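Local structure of Non-structural protein 3 (6LN0) at residues G311-V316 with I392-A397; C260-G265 with A297-S302; V32-A37 with R47-L52; Q58-S63 with L71-F76. The protein probably combines an ADP-ribose-binding macro domain with a papain-like protease that cleaves the viral polyprotein. One frame throughout, in Å; residues are numbered along the deposited sequence.

Contact 1 (G311-V316 with I392-A397)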
loop_
_atom_site.group_PDB
_atom_site.type_symbol
_atom_site.label_atom_id
_atom_site.label_comp_id
_atom_site.label_asym_id
_atom_site.label_seq_id
_atom_site.Cartn_x
_atom_site.Cartn_y
_atom_site.Cartn_z
ATOM N N GLY A 311 13.128 -16.524 18.078
ATOM C CA GLY A 311 12.623 -15.522 19.006
ATOM C C GLY A 311 12.546 -15.963 20.460
ATOM O O GLY A 311 13.087 -17.009 20.840
ATOM N N CYS A 312 11.864 -15.153 21.278
ATOM C CA CYS A 312 11.865 -15.295 22.726
ATOM C C CYS A 312 10.611 -16.018 23.191
ATOM O O CYS A 312 9.502 -15.516 22.956
ATOM C CB CYS A 312 11.936 -13.931 23.388
ATOM S SG CYS A 312 11.809 -14.055 25.162
ATOM N N PRO A 313 10.715 -17.155 23.887
ATOM C CA PRO A 313 9.487 -17.832 24.320
ATOM C C PRO A 313 8.709 -17.051 25.368
ATOM O O PRO A 313 7.488 -17.211 25.430
ATOM C CB PRO A 313 9.997 -19.182 24.859
ATOM C CG PRO A 313 11.379 -18.924 25.261
ATOM C CD PRO A 313 11.921 -17.886 24.313
ATOM N N GLN A 314 9.369 -16.220 26.191
ATOM C CA GLN A 314 8.637 -15.359 27.128
ATOM C C GLN A 314 7.713 -14.407 26.382
ATOM O O GLN A 314 6.579 -14.166 26.813
ATOM C CB GLN A 314 9.595 -14.540 28.004
ATOM C CG GLN A 314 10.525 -15.324 28.857
ATOM C CD GLN A 314 11.428 -14.437 29.700
ATOM O OE1 GLN A 314 11.597 -13.248 29.409
ATOM N NE2 GLN A 314 12.017 -15.015 30.763
ATOM N N GLN A 315 8.203 -13.836 25.272
ATOM C CA GLN A 315 7.376 -13.013 24.391
ATOM C C GLN A 315 6.104 -13.747 23.977
ATOM O O GLN A 315 5.003 -13.193 24.029
ATOM C CB GLN A 315 8.173 -12.622 23.147
ATOM C CG GLN A 315 8.785 -11.228 23.144
ATOM C CD GLN A 315 9.306 -10.838 21.748
ATOM O OE1 GLN A 315 10.182 -11.509 21.186
ATOM N NE2 GLN A 315 8.757 -9.760 21.184
ATOM N N VAL A 316 6.240 -15.006 23.570
ATOM C CA VAL A 316 5.086 -15.746 23.075
ATOM C C VAL A 316 4.073 -15.966 24.192
ATOM O O VAL A 316 2.900 -15.602 24.063
ATOM C CB VAL A 316 5.529 -17.074 22.441
ATOM C CG1 VAL A 316 4.314 -17.894 22.027
ATOM C CG2 VAL A 316 6.472 -16.802 21.277
ATOM N N ILE A 392 8.826 -23.736 30.753
ATOM C CA ILE A 392 9.579 -23.611 29.517
ATOM C C ILE A 392 11.050 -23.515 29.886
ATOM O O ILE A 392 11.427 -22.760 30.788
ATOM C CB ILE A 392 9.131 -22.388 28.684
ATOM C CG1 ILE A 392 7.692 -22.594 28.170
ATOM C CG2 ILE A 392 10.066 -22.188 27.539
ATOM C CD1 ILE A 392 7.136 -21.452 27.286
ATOM N N LYS A 393 11.873 -24.305 29.222
ATOM C CA LYS A 393 13.310 -24.246 29.419
ATOM C C LYS A 393 13.978 -23.757 28.138
ATOM O O LYS A 393 13.510 -24.023 27.021
ATOM C CB LYS A 393 13.883 -25.612 29.844
ATOM C CG LYS A 393 13.436 -26.109 31.228
ATOM C CD LYS A 393 14.529 -26.911 31.912
ATOM C CE LYS A 393 14.003 -28.234 32.481
ATOM N NZ LYS A 393 15.098 -29.264 32.647
ATOM N N PHE A 394 15.079 -23.034 28.330
ATOM C CA PHE A 394 15.823 -22.388 27.258
ATOM C C PHE A 394 17.301 -22.660 27.495
ATOM O O PHE A 394 17.813 -22.387 28.586
ATOM C CB PHE A 394 15.538 -20.885 27.261
ATOM C CG PHE A 394 15.992 -20.148 26.021
ATOM C CD1 PHE A 394 17.335 -19.890 25.795
ATOM C CD2 PHE A 394 15.061 -19.658 25.114
ATOM C CE1 PHE A 394 17.741 -19.186 24.676
ATOM C CE2 PHE A 394 15.465 -18.956 23.980
ATOM C CZ PHE A 394 16.804 -18.722 23.766
ATOM N N ALA A 395 17.979 -23.206 26.489
ATOM C CA ALA A 395 19.421 -23.389 26.561
ATOM C C ALA A 395 19.938 -23.657 25.161
ATOM O O ALA A 395 19.276 -24.335 24.373
ATOM C CB ALA A 395 19.807 -24.544 27.493
ATOM N N ALA A 396 21.119 -23.121 24.859
ATOM C CA ALA A 396 21.773 -23.369 23.575
ATOM C C ALA A 396 20.869 -22.995 22.396
ATOM O O ALA A 396 20.784 -23.724 21.402
ATOM C CB ALA A 396 22.227 -24.828 23.468
ATOM N N ALA A 397 20.172 -21.857 22.516
ATOM C CA ALA A 397 19.291 -21.321 21.474
ATOM C C ALA A 397 18.179 -22.285 21.084
ATOM O O ALA A 397 17.626 -22.186 19.987
ATOM C CB ALA A 397 20.083 -20.905 20.231
#

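Contact 2 (C260-G265 with A297-S302)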
loop_
_atom_site.group_PDB
_atom_site.type_symbol
_atom_site.label_atom_id
_atom_site.label_comp_id
_atom_site.label_asym_id
_atom_site.label_seq_id
_atom_site.Cartn_x
_atom_site.Cartn_y
_atom_site.Cartn_z
ATOM N N CYS A 260 10.875 -22.996 17.531
ATOM C CA CYS A 260 10.667 -23.663 18.819
ATOM C C CYS A 260 10.152 -22.688 19.863
ATOM O O CYS A 260 9.328 -23.067 20.707
ATOM C CB CYS A 260 11.956 -24.365 19.285
ATOM S SG CYS A 260 13.426 -23.318 19.417
ATOM N N PHE A 261 10.590 -21.429 19.790
ATOM C CA PHE A 261 10.027 -20.389 20.645
ATOM C C PHE A 261 8.513 -20.273 20.510
ATOM O O PHE A 261 7.853 -19.823 21.453
ATOM C CB PHE A 261 10.688 -19.028 20.367
ATOM C CG PHE A 261 10.159 -18.300 19.149
ATOM C CD1 PHE A 261 10.476 -18.721 17.870
ATOM C CD2 PHE A 261 9.385 -17.163 19.297
ATOM C CE1 PHE A 261 9.996 -18.015 16.750
ATOM C CE2 PHE A 261 8.905 -16.459 18.202
ATOM C CZ PHE A 261 9.212 -16.891 16.924
ATOM N N VAL A 262 7.940 -20.710 19.395
ATOM C CA VAL A 262 6.493 -20.650 19.245
ATOM C C VAL A 262 5.840 -21.877 19.859
ATOM O O VAL A 262 4.923 -21.763 20.683
ATOM C CB VAL A 262 6.105 -20.493 17.761
ATOM C CG1 VAL A 262 4.617 -20.597 17.597
ATOM C CG2 VAL A 262 6.619 -19.184 17.225
ATOM N N SER A 263 6.297 -23.069 19.462
ATOM C CA SER A 263 5.775 -24.307 20.044
ATOM C C SER A 263 5.908 -24.317 21.564
ATOM O O SER A 263 4.992 -24.752 22.263
ATOM C CB SER A 263 6.484 -25.529 19.444
ATOM O OG SER A 263 7.892 -25.340 19.424
ATOM N N ALA A 264 7.027 -23.848 22.102
ATOM C CA ALA A 264 7.155 -23.852 23.558
ATOM C C ALA A 264 6.113 -22.926 24.201
ATOM O O ALA A 264 5.490 -23.272 25.219
ATOM C CB ALA A 264 8.573 -23.459 23.967
ATOM N N GLY A 265 5.878 -21.760 23.597
ATOM C CA GLY A 265 4.894 -20.846 24.158
ATOM C C GLY A 265 3.480 -21.387 24.070
ATOM O O GLY A 265 2.738 -21.374 25.056
ATOM N N ALA A 297 1.073 -17.380 12.273
ATOM C CA ALA A 297 1.422 -16.123 11.618
ATOM C C ALA A 297 1.115 -14.939 12.529
ATOM O O ALA A 297 1.913 -13.999 12.646
ATOM C CB ALA A 297 0.677 -15.996 10.292
ATOM N N TRP A 298 -0.026 -14.981 13.202
ATOM C CA TRP A 298 -0.304 -13.982 14.222
ATOM C C TRP A 298 0.787 -13.936 15.292
ATOM O O TRP A 298 1.132 -12.856 15.785
ATOM C CB TRP A 298 -1.670 -14.256 14.846
ATOM C CG TRP A 298 -2.034 -13.271 15.894
ATOM C CD1 TRP A 298 -2.367 -11.941 15.716
ATOM C CD2 TRP A 298 -2.112 -13.516 17.301
ATOM N NE1 TRP A 298 -2.650 -11.362 16.933
ATOM C CE2 TRP A 298 -2.506 -12.301 17.920
ATOM C CE3 TRP A 298 -1.899 -14.639 18.096
ATOM C CZ2 TRP A 298 -2.669 -12.188 19.295
ATOM C CZ3 TRP A 298 -2.075 -14.524 19.469
ATOM C CH2 TRP A 298 -2.455 -13.315 20.051
ATOM N N ILE A 299 1.348 -15.084 15.682
ATOM C CA ILE A 299 2.380 -15.041 16.718
ATOM C C ILE A 299 3.614 -14.335 16.194
ATOM O O ILE A 299 4.203 -13.486 16.875
ATOM C CB ILE A 299 2.736 -16.448 17.229
ATOM C CG1 ILE A 299 1.494 -17.192 17.673
ATOM C CG2 ILE A 299 3.754 -16.350 18.344
ATOM C CD1 ILE A 299 1.237 -17.112 19.059
ATOM N N TYR A 300 4.036 -14.687 14.982
ATOM C CA TYR A 300 5.241 -14.084 14.422
ATOM C C TYR A 300 5.081 -12.585 14.225
ATOM O O TYR A 300 6.011 -11.818 14.505
ATOM C CB TYR A 300 5.586 -14.733 13.092
ATOM C CG TYR A 300 6.499 -15.938 13.187
ATOM C CD1 TYR A 300 7.872 -15.786 13.107
ATOM C CD2 TYR A 300 5.979 -17.227 13.314
ATOM C CE1 TYR A 300 8.706 -16.869 13.155
ATOM C CE2 TYR A 300 6.801 -18.310 13.361
ATOM C CZ TYR A 300 8.173 -18.130 13.288
ATOM O OH TYR A 300 9.020 -19.211 13.341
ATOM N N ALA A 301 3.915 -12.143 13.727
ATOM C CA ALA A 301 3.717 -10.711 13.477
ATOM C C ALA A 301 3.577 -9.926 14.780
ATOM O O ALA A 301 4.023 -8.777 14.869
ATOM C CB ALA A 301 2.485 -10.483 12.595
ATOM N N SER A 302 2.944 -10.518 15.794
ATOM C CA SER A 302 2.807 -9.821 17.071
ATOM C C SER A 302 4.150 -9.653 17.784
ATOM O O SER A 302 4.329 -8.675 18.520
ATOM C CB SER A 302 1.824 -10.561 17.982
ATOM O OG SER A 302 0.545 -10.657 17.380
#

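Contact 3 (V32-A37 with R47-L52)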
loop_
_atom_site.group_PDB
_atom_site.type_symbol
_atom_site.label_atom_id
_atom_site.label_comp_id
_atom_site.label_asym_id
_atom_site.label_seq_id
_atom_site.Cartn_x
_atom_site.Cartn_y
_atom_site.Cartn_z
ATOM N N VAL A 32 -5.021 26.130 -33.034
ATOM C CA VAL A 32 -3.858 25.586 -33.725
ATOM C C VAL A 32 -4.287 24.961 -35.046
ATOM O O VAL A 32 -5.272 24.219 -35.115
ATOM C CB VAL A 32 -3.109 24.552 -32.859
ATOM C CG1 VAL A 32 -1.881 24.103 -33.600
ATOM C CG2 VAL A 32 -2.704 25.133 -31.511
ATOM N N ASN A 33 -3.515 25.234 -36.090
ATOM C CA ASN A 33 -3.786 24.751 -37.444
ATOM C C ASN A 33 -2.645 23.850 -37.886
ATOM O O ASN A 33 -1.529 24.344 -38.137
ATOM C CB ASN A 33 -3.950 25.924 -38.415
ATOM C CG ASN A 33 -4.242 25.481 -39.855
ATOM O OD1 ASN A 33 -3.471 24.733 -40.480
ATOM N ND2 ASN A 33 -5.354 25.973 -40.397
ATOM N N PRO A 34 -2.855 22.552 -38.008
ATOM C CA PRO A 34 -1.774 21.654 -38.432
ATOM C C PRO A 34 -1.647 21.675 -39.949
ATOM O O PRO A 34 -2.510 21.167 -40.672
ATOM C CB PRO A 34 -2.233 20.286 -37.901
ATOM C CG PRO A 34 -3.412 20.567 -37.001
ATOM C CD PRO A 34 -4.043 21.800 -37.593
ATOM N N ALA A 35 -0.563 22.270 -40.434
ATOM C CA ALA A 35 -0.494 22.796 -41.778
ATOM C C ALA A 35 0.726 22.241 -42.490
ATOM O O ALA A 35 1.590 21.593 -41.888
ATOM C CB ALA A 35 -0.436 24.330 -41.765
ATOM N N ASN A 36 0.789 22.504 -43.793
ATOM C CA ASN A 36 1.994 22.256 -44.566
ATOM C C ASN A 36 2.710 23.579 -44.781
ATOM O O ASN A 36 2.143 24.646 -44.572
ATOM C CB ASN A 36 1.663 21.592 -45.903
ATOM C CG ASN A 36 0.773 22.451 -46.773
ATOM O OD1 ASN A 36 1.221 23.451 -47.342
ATOM N ND2 ASN A 36 -0.503 22.069 -46.876
ATOM N N ALA A 37 3.977 23.500 -45.188
ATOM C CA ALA A 37 4.778 24.710 -45.348
ATOM C C ALA A 37 4.160 25.704 -46.325
ATOM O O ALA A 37 4.458 26.903 -46.234
ATOM C CB ALA A 37 6.195 24.361 -45.806
ATOM N N ARG A 47 -8.087 22.495 -43.551
ATOM C CA ARG A 47 -9.125 23.017 -44.431
ATOM C C ARG A 47 -10.390 23.365 -43.658
ATOM O O ARG A 47 -11.154 24.226 -44.105
ATOM C CB ARG A 47 -9.446 22.020 -45.546
ATOM C CG ARG A 47 -10.133 22.633 -46.761
ATOM C CD ARG A 47 -11.573 22.149 -46.912
ATOM N NE ARG A 47 -12.104 22.415 -48.252
ATOM C CZ ARG A 47 -11.885 21.633 -49.310
ATOM N NH1 ARG A 47 -11.153 20.538 -49.169
ATOM N NH2 ARG A 47 -12.394 21.938 -50.505
ATOM N N ALA A 48 -10.633 22.728 -42.511
ATOM C CA ALA A 48 -11.816 23.082 -41.735
ATOM C C ALA A 48 -11.637 24.425 -41.043
ATOM O O ALA A 48 -12.623 25.116 -40.752
ATOM C CB ALA A 48 -12.126 21.992 -40.714
ATOM N N ILE A 49 -10.389 24.797 -40.764
ATOM C CA ILE A 49 -10.103 26.100 -40.178
ATOM C C ILE A 49 -10.167 27.170 -41.253
ATOM O O ILE A 49 -10.739 28.246 -41.048
ATOM C CB ILE A 49 -8.727 26.075 -39.474
ATOM C CG1 ILE A 49 -8.753 25.143 -38.262
ATOM C CG2 ILE A 49 -8.314 27.480 -39.035
ATOM C CD1 ILE A 49 -7.351 24.731 -37.743
ATOM N N ALA A 50 -9.580 26.875 -42.412
ATOM C CA ALA A 50 -9.583 27.800 -43.533
ATOM C C ALA A 50 -11.000 28.190 -43.936
ATOM O O ALA A 50 -11.279 29.372 -44.172
ATOM C CB ALA A 50 -8.831 27.182 -44.712
ATOM N N LYS A 51 -11.919 27.227 -44.013
ATOM C CA LYS A 51 -13.294 27.582 -44.352
ATOM C C LYS A 51 -14.092 28.005 -43.131
ATOM O O LYS A 51 -15.306 27.769 -43.055
ATOM C CB LYS A 51 -13.979 26.447 -45.129
ATOM C CG LYS A 51 -14.209 25.157 -44.390
ATOM C CD LYS A 51 -15.415 24.412 -44.957
ATOM C CE LYS A 51 -16.701 25.155 -44.639
ATOM N NZ LYS A 51 -16.723 25.690 -43.241
ATOM N N LEU A 52 -13.417 28.612 -42.173
ATOM C CA LEU A 52 -14.040 29.128 -40.970
ATOM C C LEU A 52 -13.524 30.541 -40.751
ATOM O O LEU A 52 -14.220 31.406 -40.208
ATOM C CB LEU A 52 -13.716 28.239 -39.771
ATOM C CG LEU A 52 -14.857 27.533 -39.040
ATOM C CD1 LEU A 52 -14.374 26.985 -37.706
ATOM C CD2 LEU A 52 -16.026 28.466 -38.824
#

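Contact 4 (Q58-S63 with L71-F76)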
loop_
_atom_site.group_PDB
_atom_site.type_symbol
_atom_site.label_atom_id
_atom_site.label_comp_id
_atom_site.label_asym_id
_atom_site.label_seq_id
_atom_site.Cartn_x
_atom_site.Cartn_y
_atom_site.Cartn_z
ATOM N N GLN A 58 -7.333 32.902 -46.376
ATOM C CA GLN A 58 -6.558 32.069 -47.294
ATOM C C GLN A 58 -5.633 32.891 -48.188
ATOM O O GLN A 58 -4.535 32.418 -48.538
ATOM C CB GLN A 58 -7.486 31.205 -48.146
ATOM C CG GLN A 58 -6.734 30.210 -49.029
ATOM C CD GLN A 58 -5.760 29.370 -48.232
ATOM O OE1 GLN A 58 -6.158 28.644 -47.310
ATOM N NE2 GLN A 58 -4.471 29.470 -48.570
ATOM N N GLU A 59 -6.046 34.109 -48.574
ATOM C CA GLU A 59 -5.185 34.938 -49.421
ATOM C C GLU A 59 -3.949 35.399 -48.663
ATOM O O GLU A 59 -2.843 35.428 -49.218
ATOM C CB GLU A 59 -5.947 36.162 -49.959
ATOM C CG GLU A 59 -7.402 35.893 -50.312
ATOM C CD GLU A 59 -8.132 37.085 -50.941
ATOM O OE1 GLU A 59 -9.073 36.844 -51.746
ATOM O OE2 GLU A 59 -7.791 38.250 -50.622
ATOM N N TYR A 60 -4.118 35.790 -47.395
ATOM C CA TYR A 60 -2.955 36.206 -46.621
ATOM C C TYR A 60 -1.982 35.043 -46.442
ATOM O O TYR A 60 -0.764 35.233 -46.517
ATOM C CB TYR A 60 -3.385 36.798 -45.271
ATOM C CG TYR A 60 -2.192 37.096 -44.403
ATOM C CD1 TYR A 60 -1.258 38.057 -44.780
ATOM C CD2 TYR A 60 -1.960 36.371 -43.240
ATOM C CE1 TYR A 60 -0.141 38.307 -44.011
ATOM C CE2 TYR A 60 -0.846 36.610 -42.448
ATOM C CZ TYR A 60 0.057 37.577 -42.830
ATOM O OH TYR A 60 1.163 37.801 -42.034
ATOM N N CYS A 61 -2.494 33.820 -46.274
ATOM C CA CYS A 61 -1.594 32.664 -46.193
ATOM C C CYS A 61 -0.769 32.497 -47.466
ATOM O O CYS A 61 0.422 32.149 -47.399
ATOM C CB CYS A 61 -2.378 31.381 -45.898
ATOM S SG CYS A 61 -3.129 31.329 -44.257
ATOM N N ASN A 62 -1.384 32.724 -48.641
ATOM C CA ASN A 62 -0.641 32.566 -49.895
ATOM C C ASN A 62 0.440 33.631 -50.039
ATOM O O ASN A 62 1.542 33.338 -50.526
ATOM C CB ASN A 62 -1.579 32.605 -51.104
ATOM C CG ASN A 62 -2.683 31.579 -51.022
ATOM O OD1 ASN A 62 -2.492 30.480 -50.511
ATOM N ND2 ASN A 62 -3.860 31.945 -51.502
ATOM N N SER A 63 0.135 34.874 -49.643
ATOM C CA SER A 63 1.147 35.930 -49.590
ATOM C C SER A 63 2.419 35.448 -48.902
ATOM O O SER A 63 3.520 35.559 -49.453
ATOM C CB SER A 63 0.600 37.143 -48.834
ATOM O OG SER A 63 -0.751 37.379 -49.182
ATOM N N LEU A 71 3.823 30.162 -37.477
ATOM C CA LEU A 71 3.331 31.471 -37.866
ATOM C C LEU A 71 2.070 31.792 -37.076
ATOM O O LEU A 71 1.174 30.948 -36.961
ATOM C CB LEU A 71 3.047 31.502 -39.368
ATOM C CG LEU A 71 1.994 32.500 -39.857
ATOM C CD1 LEU A 71 2.544 33.890 -39.677
ATOM C CD2 LEU A 71 1.623 32.249 -41.325
ATOM N N THR A 72 1.991 32.999 -36.528
ATOM C CA THR A 72 0.744 33.427 -35.910
ATOM C C THR A 72 -0.025 34.319 -36.864
ATOM O O THR A 72 0.549 35.149 -37.563
ATOM C CB THR A 72 0.941 34.170 -34.586
ATOM O OG1 THR A 72 1.723 33.368 -33.710
ATOM C CG2 THR A 72 -0.414 34.405 -33.938
ATOM N N THR A 73 -1.333 34.161 -36.855
ATOM C CA THR A 73 -2.215 34.833 -37.769
ATOM C C THR A 73 -3.449 35.278 -37.003
ATOM O O THR A 73 -3.848 34.638 -36.023
ATOM C CB THR A 73 -2.553 33.866 -38.908
ATOM O OG1 THR A 73 -1.487 33.881 -39.861
ATOM C CG2 THR A 73 -3.776 34.231 -39.585
ATOM N N ASP A 74 -4.025 36.401 -37.428
ATOM C CA ASP A 74 -5.327 36.806 -36.933
ATOM C C ASP A 74 -6.359 35.740 -37.293
ATOM O O ASP A 74 -6.136 34.896 -38.150
ATOM C CB ASP A 74 -5.695 38.168 -37.533
ATOM C CG ASP A 74 -6.875 38.818 -36.851
ATOM O OD1 ASP A 74 -8.006 38.334 -37.025
ATOM O OD2 ASP A 74 -6.686 39.836 -36.156
ATOM N N SER A 75 -7.505 35.766 -36.623
ATOM C CA SER A 75 -8.527 34.756 -36.891
ATOM C C SER A 75 -9.572 35.180 -37.922
ATOM O O SER A 75 -10.488 34.395 -38.201
ATOM C CB SER A 75 -9.226 34.387 -35.603
ATOM O OG SER A 75 -9.638 35.572 -34.967
ATOM N N PHE A 76 -9.486 36.400 -38.463
ATOM C CA PHE A 76 -10.380 36.856 -39.518
ATOM C C PHE A 76 -11.842 36.559 -39.212
ATOM O O PHE A 76 -12.366 37.017 -38.192
ATOM C CB PHE A 76 -9.971 36.240 -40.853
ATOM C CG PHE A 76 -8.631 36.707 -41.345
ATOM C CD1 PHE A 76 -7.466 36.176 -40.829
ATOM C CD2 PHE A 76 -8.534 37.698 -42.315
ATOM C CE1 PHE A 76 -6.235 36.606 -41.269
ATOM C CE2 PHE A 76 -7.301 38.129 -42.775
ATOM C CZ PHE A 76 -6.144 37.589 -42.241
#

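Contact 1 (G311-V316 with I392-A397)
I392 meets P313 through its CG2 methyl, which lies 4.0 Å from P313 CB, the two side chains crossing on a slant. With CG1 anti to the carbonyl carbon and CG2 anti to the backbone N (chi1 -67°), CG2 faces the proline, while the side chain as a whole also packs on A264 and L268 of helix 260-270. A beta-branched residue suits such a strand position, where one side chain must cover two helices. K393, the next residue, turns to the opposite side of the sheet and pairs with E386. In the papain-like fold this is where the palm sheet, which includes strand 391-395, meets the helical thumb, here through the first turn of helix 313-322. Proline is well placed there, because a first-turn residue needs no amide hydrogen for the helix. C312 is the N-cap, its SG accepting a weak bond from Q315 N (3.6 Å). F394 again faces the helix. Its ring presents an edge to P313, with CD2 3.7 Å from P313 CD, the two side chains crossing at about a right angle. The same edge reaches toward the carbonyl of G311, CE2 being 4.4 Å from G311 O. Beyond it, A396 and A397 take left-handed backbone conformations, which turn the chain sharply into strand 398-402, where C399 packs against both P313 and F394.

Contact 2 (C260-G265 with A297-S302)
F261 and Y300 form a T-shaped pair across two helices that cross at 113°. The edge of F261 is directed at the face of Y300, with ring centroids 5.4 Å apart and planes at 85°. F261 CZ comes down toward the rim of that face, 3.8 Å from Y300 CE1, while F261 CE1 approaches the hydroxyl carbon and oxygen. Beside this pair, V262 CG2 touches both Y300 CE2 at 4.0 Å and I299 CG2 at 4.2 Å. The same methyl also sits over the centre of the F261 ring, so a single branch of valine joins three side chains. F261 CG is held between its backbone N and carbonyl carbon (chi1 80°), a torsion seldom tolerated by aromatic residues deep in a helix but possible in this first turn. Farther out, helix 313-322 backs both partners, V316 packing on F261 and L320 on I299. C260 points away from helix 293-302 and touches H398, a placement consistent with the cysteine and histidine of a papain-like peptidase. The chemistry is that of an oily thumb interior: dispersion between methyls and rings, probably aided by the slightly positive ring edge of F261 facing the electron-rich face of Y300.

Contact 3 (V32-A37 with R47-L52)
N33 and I49 are brought together by their first torsions. The asparagine CG lies anti to its own backbone N (chi1 180°), extending the amide toward the helix, while I49 CG1 lies anti to the carbonyl carbon (chi1 -66°) and the extended chi2 pushes CD1 out to the strand. Both belong to the macro domain, an alpha/beta/alpha sandwich in which strand 29-34 lies inside the mixed sheet and helix 44-53 covers one side; the short strand and helix axes approach to 8.8 Å. N33 ND2 rests on the aliphatic surface of I49, 3.5 Å from CB and similarly close to CD1, as the two side chains slant past each other. Such a buried amide needs a polar partner, which ND2 finds in N41 OD1 of the loop joining strand to helix. Asparagine thus both packs on the helix and ties down that glycine-rich loop, which in relatives lines the ADP-ribose pocket and may do so here. Isoleucine suits its place because its long arm fills the gap up to the backbone, with I86 of the neighbouring strand also packed against it. P34 adds a looser touch, its CD 4.4 Å from I49 CD1. That same CD1 methyl lies 3.4 Å from V32 O.

Contact 4 (Q58-S63 with L71-F76)
Y60 and T73 make the closer of two van der Waals contacts. The phenol ring turns an edge to the threonine, with Y60 CE2 3.8 Å from T73 OG1 and the oxygen near the ring plane. The other involves F76, whose CZ lies 4.2 Å from Y60 CB. Y60 CG stands anti to its backbone N (chi1 174°), which carries the ring out from helix 55-64 to strand 71-74, the antiparallel edge strand of the macro-domain sheet, where it and T73 slide past each other in opposite directions. Aromatic bulk suits both positions, since wide rings can span the distance between a helix and the rim of a sheet. Hydrogen bonds, in contrast, act within each segment. D74 OD1 accepts from F76 N at 2.8 Å through its anti lone pair, an Asx turn that bends the chain between D74 and F76 and helps set where the F76 ring stands; D74 OD2 forms a salt bridge with K79. On the helix, Q58 NE2 donates to N62 OD1 at 3.0 Å, and S63 OG bonds E59 O at 2.9 Å. Between helix and strand, then, cohesion comes from shape and dispersion, while these polar groups are engaged within their own segments; the threonine oxygen beside the ring edge probably gains only a slight attraction from the aromatic hydrogens.

The four contacts fall into two pairs at opposite ends of an elongated chain. Contacts 1 and 2, with centres 11 Å apart, share the core of the protease: G311 O lies 3.2 Å from F261 CB, and I392 packs on helix 260-270. C260 lies in contact 2 and H398 directly follows A397 of contact 1; the two touch, and are probably the catalytic cysteine and histidine. The zinc ion, held by C334, C335, C360 and C363, belongs to the far part of the eight-stranded sheet that also contains strand 391-395. Contacts 3 and 4, about 10 Å apart between centres, place consecutive helices on one macro-domain sheet and touch where A50 meets Q58. Contacts 1 and 4 are about 88 Å apart between centres.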